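PDB 3PGB: amine oxidase from Emericella nidulans, which probably oxidises primary amines such as methylamine to aldehydes, using a bound copper ion and a topaquinone cofactor formed within its own chain. Local coordinates for residues 426-431 with 443-448; 410-415 with 475-480; 235-240 with 392-397. All blocks are in the same frame, centred on the assembly; numbering follows the deposited sequence.

Contact 1 of 3, residues 426-431 with 443-448; sequences SYLNTS and DSLCLF. With NAG (2-acetamido-2-deoxy-beta-D-glucopyranose), chain H.
Tyr427 and Cys446 face each other as a non-hydrogen-bonded pair, flanked by the hydrogen-bonded pairs Ser426 with Leu447 and Leu428 with Leu445, with the strand directions 153° apart (antiparallel). Traced outward, the Tyr427 side chain passes three residues of segment 443-448. Tyr427 CB lies 3.5 Å from Asp443 OD2, and CG, anti to the carbonyl carbon (chi1 -71°), stays close to the CB of the same aspartate. Further out, Tyr427 CD2 is 3.6 Å from Leu445 O, and its CE2 comes equally close to Cys446 CB, both approaching the ring obliquely. Lys417 contacts both Tyr427 and Asp443: cation-pi with the ring, salt bridge with Asp443 OD1. On the other face of the sheet, Leu428 CD1 reaches Leu447 CD1 at 4.0 Å. Thr430 CG2 meets Leu445 CG at 3.6 Å, these two side chains crossing at about a right angle. Leu428 O takes two N-H groups: Leu445 N at 3.2 Å, from above the carbonyl plane, and Ser444 N in a weak bond. The Asn429 amide is divided in its tasks: OD1 accepts from Asp443 N at 3.0 Å (163° at the hydrogen), which fixes the rotation of the group, and ND2 is bonded covalently to C1 of the sugar. Thr430 OG1 donates to Ser444 OG at 2.7 Å, and Ser444 OG is in turn bonded to His441 O. Two residues, Ser444 and Leu445, opposite the single Leu428 define a classic beta bulge, here in the hairpin of strands 426-434 and 437-451 that carries an N-linked glycan.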
loop_
_atom_site.group_PDB
_atom_site.type_symbol
_atom_site.label_atom_id
_atom_site.label_comp_id
_atom_site.label_asym_id
_atom_site.label_seq_id
_atom_site.Cartn_x
_atom_site.Cartn_y
_atom_site.Cartn_z
ATOM N N SER A 426 -16.884 18.108 2.500
ATOM C CA SER A 426 -17.626 18.716 3.597
ATOM C C SER A 426 -16.768 18.583 4.853
ATOM O O SER A 426 -16.021 17.621 5.004
ATOM C CB SER A 426 -19.018 18.098 3.772
ATOM O OG SER A 426 -18.959 16.773 4.251
ATOM N N TYR A 427 -16.857 19.580 5.724
ATOM C CA TYR A 427 -15.971 19.699 6.870
ATOM C C TYR A 427 -16.795 19.815 8.135
ATOM O O TYR A 427 -17.618 20.722 8.251
ATOM C CB TYR A 427 -15.091 20.943 6.734
ATOM C CG TYR A 427 -14.032 20.844 5.661
ATOM C CD1 TYR A 427 -14.304 21.213 4.351
ATOM C CD2 TYR A 427 -12.750 20.386 5.961
ATOM C CE1 TYR A 427 -13.328 21.122 3.359
ATOM C CE2 TYR A 427 -11.765 20.292 4.976
ATOM C CZ TYR A 427 -12.058 20.660 3.675
ATOM O OH TYR A 427 -11.086 20.570 2.685
ATOM N N LEU A 428 -16.576 18.900 9.077
ATOM C CA LEU A 428 -17.227 18.964 10.382
ATOM C C LEU A 428 -16.296 19.600 11.408
ATOM O O LEU A 428 -15.090 19.717 11.184
ATOM C CB LEU A 428 -17.636 17.570 10.851
ATOM C CG LEU A 428 -18.656 16.842 9.982
ATOM C CD1 LEU A 428 -18.790 15.386 10.422
ATOM C CD2 LEU A 428 -20.007 17.557 10.032
ATOM N N ASN A 429 -16.878 20.018 12.527
ATOM C CA ASN A 429 -16.114 20.513 13.667
ATOM C C ASN A 429 -15.775 19.382 14.632
ATOM O O ASN A 429 -16.382 18.306 14.602
ATOM C CB ASN A 429 -16.921 21.563 14.434
ATOM C CG ASN A 429 -16.993 22.897 13.724
ATOM O OD1 ASN A 429 -16.328 23.121 12.712
ATOM N ND2 ASN A 429 -17.814 23.804 14.270
ATOM N N THR A 430 -14.782 19.640 15.475
ATOM C CA THR A 430 -14.539 18.845 16.669
ATOM C C THR A 430 -14.176 19.816 17.782
ATOM O O THR A 430 -13.647 20.895 17.518
ATOM C CB THR A 430 -13.395 17.818 16.489
ATOM O OG1 THR A 430 -12.196 18.476 16.051
ATOM C CG2 THR A 430 -13.786 16.730 15.494
ATOM N N SER A 431 -14.478 19.445 19.019
ATOM C CA SER A 431 -14.099 20.264 20.168
ATOM C C SER A 431 -13.467 19.419 21.257
ATOM O O SER A 431 -13.546 18.188 21.235
ATOM C CB SER A 431 -15.311 21.011 20.729
ATOM O OG SER A 431 -16.346 20.109 21.054
ATOM N N ASP A 443 -13.754 22.985 11.259
ATOM C CA ASP A 443 -13.402 22.262 10.045
ATOM C C ASP A 443 -12.111 21.473 10.239
ATOM O O ASP A 443 -11.115 21.676 9.533
ATOM C CB ASP A 443 -13.278 23.232 8.869
ATOM C CG ASP A 443 -14.567 23.992 8.595
ATOM O OD1 ASP A 443 -14.489 25.083 7.991
ATOM O OD2 ASP A 443 -15.655 23.508 8.972
ATOM N N SER A 444 -12.146 20.579 11.222
ATOM C CA SER A 444 -11.019 19.707 11.538
ATOM C C SER A 444 -11.249 18.263 11.071
ATOM O O SER A 444 -10.292 17.522 10.908
ATOM C CB SER A 444 -10.725 19.746 13.035
ATOM O OG SER A 444 -11.919 19.830 13.787
ATOM N N LEU A 445 -12.502 17.859 10.878
ATOM C CA LEU A 445 -12.801 16.611 10.170
ATOM C C LEU A 445 -13.151 16.961 8.731
ATOM O O LEU A 445 -13.699 18.033 8.468
ATOM C CB LEU A 445 -13.984 15.871 10.792
ATOM C CG LEU A 445 -13.811 15.251 12.176
ATOM C CD1 LEU A 445 -15.134 14.662 12.661
ATOM C CD2 LEU A 445 -12.714 14.186 12.179
ATOM N N CYS A 446 -12.839 16.068 7.800
ATOM C CA CYS A 446 -13.331 16.223 6.440
ATOM C C CYS A 446 -13.922 14.921 5.913
ATOM O O CYS A 446 -13.558 13.821 6.351
ATOM C CB CYS A 446 -12.243 16.777 5.513
ATOM S SG CYS A 446 -10.949 15.641 5.037
ATOM N N LEU A 447 -14.870 15.072 4.996
ATOM C CA LEU A 447 -15.578 13.959 4.395
ATOM C C LEU A 447 -15.565 14.208 2.904
ATOM O O LEU A 447 -15.853 15.322 2.470
ATOM C CB LEU A 447 -17.027 13.914 4.891
ATOM C CG LEU A 447 -17.283 13.588 6.365
ATOM C CD1 LEU A 447 -18.747 13.790 6.709
ATOM C CD2 LEU A 447 -16.847 12.158 6.678
ATOM N N PHE A 448 -15.241 13.193 2.113
ATOM C CA PHE A 448 -15.262 13.361 0.672
ATOM C C PHE A 448 -15.235 12.060 -0.105
ATOM O O PHE A 448 -14.634 11.070 0.318
ATOM C CB PHE A 448 -14.085 14.235 0.216
ATOM C CG PHE A 448 -12.738 13.675 0.571
ATOM C CD1 PHE A 448 -12.180 13.914 1.817
ATOM C CD2 PHE A 448 -12.026 12.911 -0.345
ATOM C CE1 PHE A 448 -10.934 13.402 2.146
ATOM C CE2 PHE A 448 -10.782 12.396 -0.019
ATOM C CZ PHE A 448 -10.236 12.643 1.227
HETATM C C1 NAG H . -18.047 25.154 13.810
HETATM C C2 NAG H . -19.417 25.340 13.169
HETATM C C3 NAG H . -19.709 26.812 12.850
HETATM C C4 NAG H . -19.394 27.723 14.034
HETATM C C5 NAG H . -18.005 27.404 14.566
HETATM C C6 NAG H . -17.657 28.238 15.795
HETATM C C7 NAG H . -20.649 23.937 11.598
HETATM C C8 NAG H . -20.605 23.110 10.341
HETATM N N2 NAG H . -19.510 24.519 11.974
HETATM O O3 NAG H . -21.073 26.955 12.535
HETATM O O4 NAG H . -19.478 29.082 13.652
HETATM O O5 NAG H . -17.970 26.034 14.914
HETATM O O6 NAG H . -18.493 27.859 16.866
HETATM O O7 NAG H . -21.698 24.056 12.231
#

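Contact 2 of 3, residues 410-415 with 475-480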
loop_
_atom_site.group_PDB
_atom_site.type_symbol
_atom_site.label_atom_id
_atom_site.label_comp_id
_atom_site.label_asym_id
_atom_site.label_seq_id
_atom_site.Cartn_x
_atom_site.Cartn_y
_atom_site.Cartn_z
ATOM N N PRO A 410 -6.943 17.520 21.362
ATOM C CA PRO A 410 -6.557 18.930 21.499
ATOM C C PRO A 410 -5.781 19.492 20.306
ATOM O O PRO A 410 -5.793 20.706 20.071
ATOM C CB PRO A 410 -5.660 18.932 22.748
ATOM C CG PRO A 410 -6.033 17.728 23.488
ATOM C CD PRO A 410 -6.388 16.705 22.455
ATOM N N TYR A 411 -5.095 18.619 19.576
ATOM C CA TYR A 411 -4.253 19.042 18.465
ATOM C C TYR A 411 -4.807 18.585 17.119
ATOM O O TYR A 411 -4.066 18.465 16.151
ATOM C CB TYR A 411 -2.828 18.531 18.677
ATOM C CG TYR A 411 -2.305 18.853 20.054
ATOM C CD1 TYR A 411 -1.896 20.142 20.378
ATOM C CD2 TYR A 411 -2.245 17.881 21.040
ATOM C CE1 TYR A 411 -1.430 20.451 21.645
ATOM C CE2 TYR A 411 -1.781 18.175 22.313
ATOM C CZ TYR A 411 -1.374 19.463 22.606
ATOM O OH TYR A 411 -0.907 19.766 23.859
ATOM N N ALA A 412 -6.114 18.346 17.064
ATOM C CA ALA A 412 -6.797 18.067 15.804
ATOM C C ALA A 412 -7.209 19.398 15.156
ATOM O O ALA A 412 -8.395 19.698 15.032
ATOM C CB ALA A 412 -8.008 17.175 16.039
ATOM N N PHE A 413 -6.215 20.182 14.741
ATOM C CA PHE A 413 -6.429 21.547 14.267
ATOM C C PHE A 413 -7.227 21.614 12.964
ATOM O O PHE A 413 -7.430 20.610 12.292
ATOM C CB PHE A 413 -5.088 22.251 14.050
ATOM C CG PHE A 413 -4.267 22.405 15.298
ATOM C CD1 PHE A 413 -4.793 23.028 16.423
ATOM C CD2 PHE A 413 -2.954 21.947 15.341
ATOM C CE1 PHE A 413 -4.026 23.182 17.575
ATOM C CE2 PHE A 413 -2.180 22.099 16.488
ATOM C CZ PHE A 413 -2.712 22.715 17.602
ATOM N N GLU A 414 -7.674 22.817 12.616
ATOM C CA GLU A 414 -8.399 23.039 11.365
ATOM C C GLU A 414 -7.515 22.639 10.181
ATOM O O GLU A 414 -6.317 22.904 10.179
ATOM C CB GLU A 414 -8.830 24.510 11.258
ATOM C CG GLU A 414 -9.529 24.902 9.948
ATOM C CD GLU A 414 -10.122 26.309 9.987
ATOM O OE1 GLU A 414 -9.741 27.105 10.877
ATOM O OE2 GLU A 414 -10.959 26.625 9.116
ATOM N N LEU A 415 -8.119 21.989 9.192
ATOM C CA LEU A 415 -7.406 21.528 8.000
ATOM C C LEU A 415 -7.283 22.652 6.974
ATOM O O LEU A 415 -8.134 23.541 6.914
ATOM C CB LEU A 415 -8.152 20.345 7.380
ATOM C CG LEU A 415 -8.369 19.149 8.308
ATOM C CD1 LEU A 415 -9.147 18.051 7.603
ATOM C CD2 LEU A 415 -7.033 18.613 8.809
ATOM N N LEU A 475 -13.185 9.531 5.472
ATOM C CA LEU A 475 -13.347 10.387 6.646
ATOM C C LEU A 475 -11.957 10.605 7.187
ATOM O O LEU A 475 -11.241 9.633 7.431
ATOM C CB LEU A 475 -14.219 9.715 7.712
ATOM C CG LEU A 475 -14.256 10.349 9.118
ATOM C CD1 LEU A 475 -14.487 11.861 9.068
ATOM C CD2 LEU A 475 -15.320 9.689 9.982
ATOM N N ARG A 476 -11.563 11.861 7.372
ATOM C CA ARG A 476 -10.188 12.147 7.757
ATOM C C ARG A 476 -10.035 13.153 8.894
ATOM O O ARG A 476 -10.807 14.097 9.026
ATOM C CB ARG A 476 -9.408 12.619 6.538
ATOM C CG ARG A 476 -8.009 13.111 6.823
ATOM C CD ARG A 476 -7.274 13.370 5.537
ATOM N NE ARG A 476 -7.161 12.169 4.711
ATOM C CZ ARG A 476 -6.802 12.167 3.430
ATOM N NH1 ARG A 476 -6.519 13.305 2.799
ATOM N NH2 ARG A 476 -6.726 11.014 2.767
ATOM N N SER A 477 -9.010 12.910 9.706
ATOM C CA SER A 477 -8.591 13.808 10.766
ATOM C C SER A 477 -7.072 13.905 10.725
ATOM O O SER A 477 -6.397 12.984 10.260
ATOM C CB SER A 477 -9.035 13.276 12.126
ATOM O OG SER A 477 -8.465 14.041 13.184
ATOM N N VAL A 478 -6.546 15.030 11.195
ATOM C CA VAL A 478 -5.112 15.200 11.333
ATOM C C VAL A 478 -4.819 15.818 12.682
ATOM O O VAL A 478 -5.300 16.911 12.969
ATOM C CB VAL A 478 -4.532 16.121 10.246
ATOM C CG1 VAL A 478 -3.041 16.356 10.492
ATOM C CG2 VAL A 478 -4.771 15.532 8.861
ATOM N N SER A 479 -4.045 15.109 13.502
ATOM C CA SER A 479 -3.575 15.629 14.778
ATOM C C SER A 479 -2.097 15.960 14.667
ATOM O O SER A 479 -1.323 15.177 14.118
ATOM C CB SER A 479 -3.791 14.616 15.894
ATOM O OG SER A 479 -5.145 14.564 16.289
ATOM N N THR A 480 -1.713 17.127 15.175
ATOM C CA THR A 480 -0.318 17.540 15.197
ATOM C C THR A 480 0.124 17.739 16.638
ATOM O O THR A 480 -0.033 18.816 17.197
ATOM C CB THR A 480 -0.087 18.835 14.398
ATOM O OG1 THR A 480 -0.540 18.654 13.052
ATOM C CG2 THR A 480 1.393 19.212 14.390
#
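Tyr411 O accepts from Thr480 N at 2.9 Å, a fairly straight bond (163° at the hydrogen) with the donor tilted 30° from the carbonyl plane, where the irregular segment 410-415 passes the C-terminal end of strand 464-479. Tyr411 O also receives a CA-H...O contact from Ser479 CA at 3.2 Å and, within its own segment, a weak bond from Phe413 N that closes an inverse gamma turn centred on Ala412. A second CA-H...O contact runs the other way, from Ala412 CA to Val478 O at 3.4 Å. Among the side chains, Tyr411 touches mainly through its root: Tyr411 CB is 3.2 Å from Thr480 O, whereas the ring leads away, with Pro410 CB over one face and Phe413 CZ at its edge, in plane. The Phe413 ring folds back over the turn, so that Tyr411 CA sits 4.0 Å above its centre. Leu415 CD2 packs on Val478 CB at 3.8 Å. Ala412 CB lies 3.9 Å from Ser479 OG, whose hydrogen bond goes to Phe408 O; Thr480 OG1 is bonded to Asp485. Arg458 of the second subunit packs on Val478 and Thr480. The Tyr411 side chain lies about 8 Å from that of Asp403, the predicted proton acceptor. With a single N-H...O bond and two CA-H...O contacts between the segments, the contact relies on backbone polarity more than on side-chain chemistry.

Contact 3 of 3, residues 235-240 with 392-397; sequences IRWDMF and NDPVQS
The indole of Trp237 has Pro394 lying over one face, the pyrrolidine crossing it at about a right angle. Pro394 CB stands 3.5 Å from the centroid of the Trp237 five-membered ring, only 15° off the ring normal, which establishes a CH-pi contact; Pro394 CG reaches over the six-membered ring, 3.3 Å from Trp237 CE3. Trp228 meets the Trp237 ring edge-to-face, and Trp565 of the second subunit packs on both Trp237 and Pro394. The other flat group, the Arg236 guanidinium, has Asp238 CG at its edge, and NH1 forms a salt bridge to Asp238 OD1 at 2.8 Å, reaching it on the syn side but 29° out of the carboxylate plane. Trp237 and Met239 alternate with these charged residues along strand 235-242 of a five-stranded antiparallel sheet, and their CB atoms face the helix of the catalytic domain that begins at Pro394. Asp393 is the N-cap of that helix: its OD1 accepts from Gln396 N at 2.7 Å (156° at the hydrogen). Pro394 and Val395, in the first turn after this cap, are the helix residues that meet the strand. The CG2 branch of Val395, anti to its carbonyl carbon, is the one that touches the strand, 3.4 Å from Trp237 O and 3.9 Å from Met239 CB. On the reverse of the strand, Arg236 and Asp238 pack against Leu192 of helix 186-198.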
loop_
_atom_site.group_PDB
_atom_site.type_symbol
_atom_site.label_atom_id
_atom_site.label_comp_id
_atom_site.label_asym_id
_atom_site.label_seq_id
_atom_site.Cartn_x
_atom_site.Cartn_y
_atom_site.Cartn_z
ATOM N N ILE A 235 13.473 9.781 38.151
ATOM C CA ILE A 235 14.731 10.301 37.608
ATOM C C ILE A 235 14.552 10.912 36.218
ATOM O O ILE A 235 13.812 10.392 35.386
ATOM C CB ILE A 235 15.829 9.194 37.577
ATOM C CG1 ILE A 235 16.347 8.919 38.997
ATOM C CG2 ILE A 235 16.986 9.588 36.675
ATOM C CD1 ILE A 235 17.417 7.835 39.075
ATOM N N ARG A 236 15.257 12.018 35.995
ATOM C CA ARG A 236 15.222 12.778 34.756
ATOM C C ARG A 236 16.557 12.660 34.036
ATOM O O ARG A 236 17.601 12.595 34.674
ATOM C CB ARG A 236 15.029 14.266 35.058
ATOM C CG ARG A 236 13.603 14.786 35.099
ATOM C CD ARG A 236 13.568 16.191 34.525
ATOM N NE ARG A 236 12.215 16.717 34.435
ATOM C CZ ARG A 236 11.787 17.573 33.507
ATOM N NH1 ARG A 236 12.596 18.020 32.546
ATOM N NH2 ARG A 236 10.521 17.976 33.532
ATOM N N TRP A 237 16.508 12.649 32.708
ATOM C CA TRP A 237 17.668 12.893 31.855
ATOM C C TRP A 237 17.272 14.024 30.915
ATOM O O TRP A 237 16.299 13.894 30.170
ATOM C CB TRP A 237 18.012 11.653 31.029
ATOM C CG TRP A 237 19.063 10.753 31.617
ATOM C CD1 TRP A 237 18.876 9.513 32.157
ATOM C CD2 TRP A 237 20.471 11.009 31.684
ATOM N NE1 TRP A 237 20.072 8.989 32.563
ATOM C CE2 TRP A 237 21.070 9.884 32.286
ATOM C CE3 TRP A 237 21.283 12.086 31.303
ATOM C CZ2 TRP A 237 22.444 9.802 32.518
ATOM C CZ3 TRP A 237 22.651 12.004 31.537
ATOM C CH2 TRP A 237 23.216 10.869 32.137
ATOM N N ASP A 238 18.006 15.131 30.948
ATOM C CA ASP A 238 17.684 16.289 30.120
ATOM C C ASP A 238 18.854 16.694 29.240
ATOM O O ASP A 238 20.004 16.347 29.509
ATOM C CB ASP A 238 17.266 17.470 30.991
ATOM C CG ASP A 238 16.013 17.186 31.789
ATOM O OD1 ASP A 238 14.927 17.113 31.186
ATOM O OD2 ASP A 238 16.115 17.040 33.023
ATOM N N MET A 239 18.540 17.453 28.198
ATOM C CA MET A 239 19.513 17.864 27.194
ATOM C C MET A 239 19.306 19.335 26.863
ATOM O O MET A 239 18.188 19.842 26.949
ATOM C CB MET A 239 19.314 17.020 25.940
ATOM C CG MET A 239 20.425 17.087 24.921
ATOM S SD MET A 239 19.861 16.355 23.369
ATOM C CE MET A 239 21.410 16.034 22.568
ATOM N N PHE A 240 20.378 20.020 26.484
ATOM C CA PHE A 240 20.253 21.363 25.936
ATOM C C PHE A 240 19.868 21.277 24.452
ATOM O O PHE A 240 20.360 20.414 23.732
ATOM C CB PHE A 240 21.552 22.151 26.117
ATOM C CG PHE A 240 21.796 22.596 27.535
ATOM C CD1 PHE A 240 21.484 23.889 27.933
ATOM C CD2 PHE A 240 22.327 21.717 28.473
ATOM C CE1 PHE A 240 21.702 24.306 29.235
ATOM C CE2 PHE A 240 22.545 22.123 29.781
ATOM C CZ PHE A 240 22.239 23.421 30.162
ATOM N N ASN A 392 22.586 6.147 21.437
ATOM C CA ASN A 392 23.737 6.012 22.318
ATOM C C ASN A 392 23.757 7.104 23.392
ATOM O O ASN A 392 24.668 7.139 24.210
ATOM C CB ASN A 392 25.040 6.043 21.508
ATOM C CG ASN A 392 26.215 5.417 22.246
ATOM O OD1 ASN A 392 26.038 4.637 23.180
ATOM N ND2 ASN A 392 27.426 5.747 21.815
ATOM N N ASP A 393 22.764 7.995 23.386
ATOM C CA ASP A 393 22.628 9.020 24.419
ATOM C C ASP A 393 21.401 8.709 25.283
ATOM O O ASP A 393 20.495 8.028 24.826
ATOM C CB ASP A 393 22.580 10.423 23.794
ATOM C CG ASP A 393 21.224 10.778 23.185
ATOM O OD1 ASP A 393 20.206 10.777 23.913
ATOM O OD2 ASP A 393 21.192 11.118 21.980
ATOM N N PRO A 394 21.376 9.191 26.538
ATOM C CA PRO A 394 20.334 8.780 27.478
ATOM C C PRO A 394 18.957 9.393 27.241
ATOM O O PRO A 394 17.951 8.797 27.625
ATOM C CB PRO A 394 20.872 9.272 28.821
ATOM C CG PRO A 394 21.688 10.466 28.478
ATOM C CD PRO A 394 22.287 10.189 27.131
ATOM N N VAL A 395 18.904 10.580 26.650
ATOM C CA VAL A 395 17.624 11.224 26.395
ATOM C C VAL A 395 16.872 10.475 25.292
ATOM O O VAL A 395 15.750 9.995 25.507
ATOM C CB VAL A 395 17.798 12.716 26.041
ATOM C CG1 VAL A 395 16.552 13.264 25.326
ATOM C CG2 VAL A 395 18.107 13.523 27.310
ATOM N N GLN A 396 17.499 10.357 24.129
ATOM C CA GLN A 396 16.893 9.650 23.002
ATOM C C GLN A 396 16.713 8.170 23.271
ATOM O O GLN A 396 15.747 7.576 22.790
ATOM C CB GLN A 396 17.709 9.840 21.718
ATOM C CG GLN A 396 17.484 11.175 21.054
ATOM C CD GLN A 396 16.060 11.342 20.597
ATOM O OE1 GLN A 396 15.653 10.772 19.585
ATOM N NE2 GLN A 396 15.285 12.119 21.350
ATOM N N SER A 397 17.629 7.578 24.035
ATOM C CA SER A 397 17.492 6.174 24.440
ATOM C C SER A 397 16.228 5.940 25.271
ATOM O O SER A 397 15.610 4.888 25.187
ATOM C CB SER A 397 18.722 5.710 25.226
ATOM O OG SER A 397 18.579 4.372 25.672
#

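In the fold
Following the chain from the N terminus, the first contact partner is strand 235-242, and contact 3 closes when helix 394-398 meets it, joining an earlier five-stranded sheet to the catalytic domain. That loop is complete before contact 2 opens at 410-415. Before contact 2 closes at 475-480, the chain folds the hairpin of contact 1, so contact 1 falls wholly within the longer loop. These two adjoin, their centres 9 Å apart: strands 437-451 and 464-479 are sheet neighbours, and Asp443 O with Leu415 N and Cys446 O with Arg476 N are probable hydrogen bonds. Contact 3 stands apart, about 30 Å centre to centre from contact 2, though both touch the second subunit.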